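Local structure of endo-beta-mannanase (Opitutaceae bacterium TAV5, 7BOB) at residues Y314-F319 with K349-F354. The protein acts as an exo-beta-1,4-mannosidase of glycoside hydrolase family 5, cleaving beta-1,4-mannosidic linkages in the termite hindgut. Sequence-based numbering, arbitrary orientation.
Sequences YLWWCF and KGLEYF
In the (beta/alpha)8 barrel of this family 5 glycoside hydrolase, Y314 and W316 on the eighth strand, 311-316, meet L351 and F354 where helix 352-364 begins, a worked example of how the closing helix packs on its own strand. The alternation of the strand turns the CB atoms of Y314 and W316 toward the helix, and the ring of F354 reaches between them. That ring crosses to the strand because a chi1 of 179° carries CG away from the backbone N: CE1 lies 4.0 Å from Y314 CB, while CE2, on the other flank of the ring, comes within 3.7 Å of W316 CB. Between them the CZ corner points at the backbone, with Y314 O at the ring's edge and in its plane, 3.7 Å from CZ. L351 sits just ahead of the helix, and its O accepts F354 N in the first turn; its CB also points toward the strand. Its CD1 meets the benzo part of the indole, 3.6 Å from W316 CZ2, and the two side chains cross nearly at right angles. Next along the same ring system, NE1 makes a weak, bent bond (2.8 Å, 123°) to C318 O, just past the cis peptide joining W317 to C318, and a second weak one to L338 O. F282 of the adjoining strand meets both W316 and F354 edge-to-face, and F54 also touches F354. A leucine in place of F354 would probably open a gap between the CB atoms of Y314 and W316 and leave F282 without one of its aromatic partners. No hydrogen bond links the two segments, so the strand is joined to the helix start and the residue before it by buried apolar packing, with the slightly positive ring edge of F354 probably favoured beside a carbonyl oxygen.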
loop_
_atom_site.group_PDB
_atom_site.type_symbol
_atom_site.label_atom_id
_atom_site.label_comp_id
_atom_site.label_asym_id
_atom_site.label_seq_id
_atom_site.Cartn_x
_atom_site.Cartn_y
_atom_site.Cartn_z
ATOM N N TYR A 314 6.494 33.744 18.078
ATOM C CA TYR A 314 7.582 33.100 17.342
ATOM C C TYR A 314 8.529 32.453 18.336
ATOM O O TYR A 314 9.151 33.153 19.142
ATOM C CB TYR A 314 8.342 34.107 16.456
ATOM C CG TYR A 314 7.416 34.992 15.655
ATOM C CD1 TYR A 314 7.091 34.696 14.323
ATOM C CD2 TYR A 314 6.851 36.122 16.238
ATOM C CE1 TYR A 314 6.226 35.506 13.611
ATOM C CE2 TYR A 314 5.990 36.921 15.547
ATOM C CZ TYR A 314 5.675 36.620 14.236
ATOM O OH TYR A 314 4.809 37.461 13.581
ATOM N N LEU A 315 8.650 31.130 18.266
ATOM C CA LEU A 315 9.510 30.363 19.161
ATOM C C LEU A 315 10.439 29.491 18.330
ATOM O O LEU A 315 9.980 28.631 17.570
ATOM C CB LEU A 315 8.690 29.500 20.128
ATOM C CG LEU A 315 7.680 30.245 21.004
ATOM C CD1 LEU A 315 6.926 29.265 21.879
ATOM C CD2 LEU A 315 8.397 31.283 21.847
ATOM N N TRP A 316 11.734 29.714 18.483
ATOM C CA TRP A 316 12.735 28.997 17.719
ATOM C C TRP A 316 12.942 27.580 18.262
ATOM O O TRP A 316 12.778 27.322 19.458
ATOM C CB TRP A 316 14.033 29.793 17.757
ATOM C CG TRP A 316 15.231 29.057 17.311
ATOM C CD1 TRP A 316 16.056 28.285 18.077
ATOM C CD2 TRP A 316 15.773 29.047 15.993
ATOM N NE1 TRP A 316 17.084 27.797 17.313
ATOM C CE2 TRP A 316 16.929 28.246 16.025
ATOM C CE3 TRP A 316 15.400 29.652 14.790
ATOM C CZ2 TRP A 316 17.706 28.007 14.889
ATOM C CZ3 TRP A 316 16.177 29.422 13.664
ATOM C CH2 TRP A 316 17.321 28.616 13.725
ATOM N N TRP A 317 13.306 26.657 17.364
ATOM C CA TRP A 317 13.743 25.309 17.737
ATOM C C TRP A 317 15.202 25.125 17.339
ATOM O O TRP A 317 15.522 25.180 16.154
ATOM C CB TRP A 317 12.903 24.197 17.067
ATOM C CG TRP A 317 13.279 22.904 17.726
ATOM C CD1 TRP A 317 14.437 22.190 17.544
ATOM C CD2 TRP A 317 12.561 22.245 18.775
ATOM N NE1 TRP A 317 14.470 21.111 18.410
ATOM C CE2 TRP A 317 13.331 21.120 19.172
ATOM C CE3 TRP A 317 11.331 22.475 19.397
ATOM C CZ2 TRP A 317 12.918 20.248 20.181
ATOM C CZ3 TRP A 317 10.920 21.599 20.416
ATOM C CH2 TRP A 317 11.715 20.509 20.791
ATOM N N CYS A 318 16.082 24.861 18.303
ATOM C CA CYS A 318 15.823 24.958 19.736
ATOM C C CYS A 318 16.964 25.831 20.322
ATOM O O CYS A 318 17.844 26.299 19.578
ATOM C CB CYS A 318 15.766 23.561 20.377
ATOM S SG CYS A 318 17.341 22.692 20.220
ATOM N N PHE A 319 16.967 26.067 21.636
ATOM C CA PHE A 319 17.803 27.146 22.157
ATOM C C PHE A 319 19.288 26.831 22.015
ATOM O O PHE A 319 20.059 27.666 21.534
ATOM C CB PHE A 319 17.462 27.444 23.612
ATOM C CG PHE A 319 18.169 28.671 24.156
ATOM C CD1 PHE A 319 18.095 29.892 23.480
ATOM C CD2 PHE A 319 18.923 28.598 25.312
ATOM C CE1 PHE A 319 18.759 31.031 23.970
ATOM C CE2 PHE A 319 19.584 29.720 25.825
ATOM C CZ PHE A 319 19.504 30.947 25.147
ATOM N N LYS A 349 26.504 32.443 14.102
ATOM C CA LYS A 349 26.602 33.202 12.868
ATOM C C LYS A 349 25.553 32.695 11.879
ATOM O O LYS A 349 25.461 31.488 11.614
ATOM C CB LYS A 349 28.015 33.082 12.295
ATOM C CG LYS A 349 28.290 33.966 11.087
ATOM C CD LYS A 349 29.555 33.500 10.371
ATOM C CE LYS A 349 29.711 34.142 8.994
ATOM N NZ LYS A 349 30.993 33.724 8.351
ATOM N N GLY A 350 24.721 33.609 11.380
ATOM C CA GLY A 350 23.653 33.277 10.465
ATOM C C GLY A 350 22.261 33.413 11.048
ATOM O O GLY A 350 21.304 33.605 10.283
ATOM N N LEU A 351 22.115 33.355 12.373
ATOM C CA LEU A 351 20.801 33.340 13.007
ATOM C C LEU A 351 20.463 34.626 13.765
ATOM O O LEU A 351 19.344 34.739 14.293
ATOM C CB LEU A 351 20.698 32.126 13.947
ATOM C CG LEU A 351 21.108 30.744 13.372
ATOM C CD1 LEU A 351 20.851 29.619 14.368
ATOM C CD2 LEU A 351 20.425 30.444 12.034
ATOM N N GLU A 352 21.384 35.603 13.815
ATOM C CA GLU A 352 21.174 36.831 14.595
ATOM C C GLU A 352 19.876 37.535 14.229
ATOM O O GLU A 352 19.296 38.235 15.065
ATOM C CB GLU A 352 22.341 37.820 14.410
ATOM C CG GLU A 352 23.734 37.173 14.286
ATOM C CD GLU A 352 23.971 36.546 12.894
ATOM O OE1 GLU A 352 23.325 36.992 11.909
ATOM O OE2 GLU A 352 24.779 35.594 12.783
ATOM N N TYR A 353 19.384 37.339 13.004
ATOM C CA TYR A 353 18.196 38.077 12.595
ATOM C C TYR A 353 16.985 37.743 13.453
ATOM O O TYR A 353 16.136 38.614 13.671
ATOM C CB TYR A 353 17.847 37.815 11.133
ATOM C CG TYR A 353 16.597 38.553 10.757
ATOM C CD1 TYR A 353 16.590 39.956 10.710
ATOM C CD2 TYR A 353 15.417 37.875 10.492
ATOM C CE1 TYR A 353 15.447 40.660 10.380
ATOM C CE2 TYR A 353 14.259 38.566 10.154
ATOM C CZ TYR A 353 14.283 39.967 10.105
ATOM O OH TYR A 353 13.144 40.675 9.775
ATOM N N PHE A 354 16.846 36.486 13.904
ATOM C CA PHE A 354 15.738 36.193 14.812
ATOM C C PHE A 354 15.770 37.116 16.030
ATOM O O PHE A 354 14.724 37.590 16.488
ATOM C CB PHE A 354 15.757 34.734 15.268
ATOM C CG PHE A 354 14.637 34.398 16.218
ATOM C CD1 PHE A 354 13.338 34.810 15.941
ATOM C CD2 PHE A 354 14.886 33.713 17.401
ATOM C CE1 PHE A 354 12.300 34.524 16.805
ATOM C CE2 PHE A 354 13.847 33.423 18.283
ATOM C CZ PHE A 354 12.554 33.820 17.992
#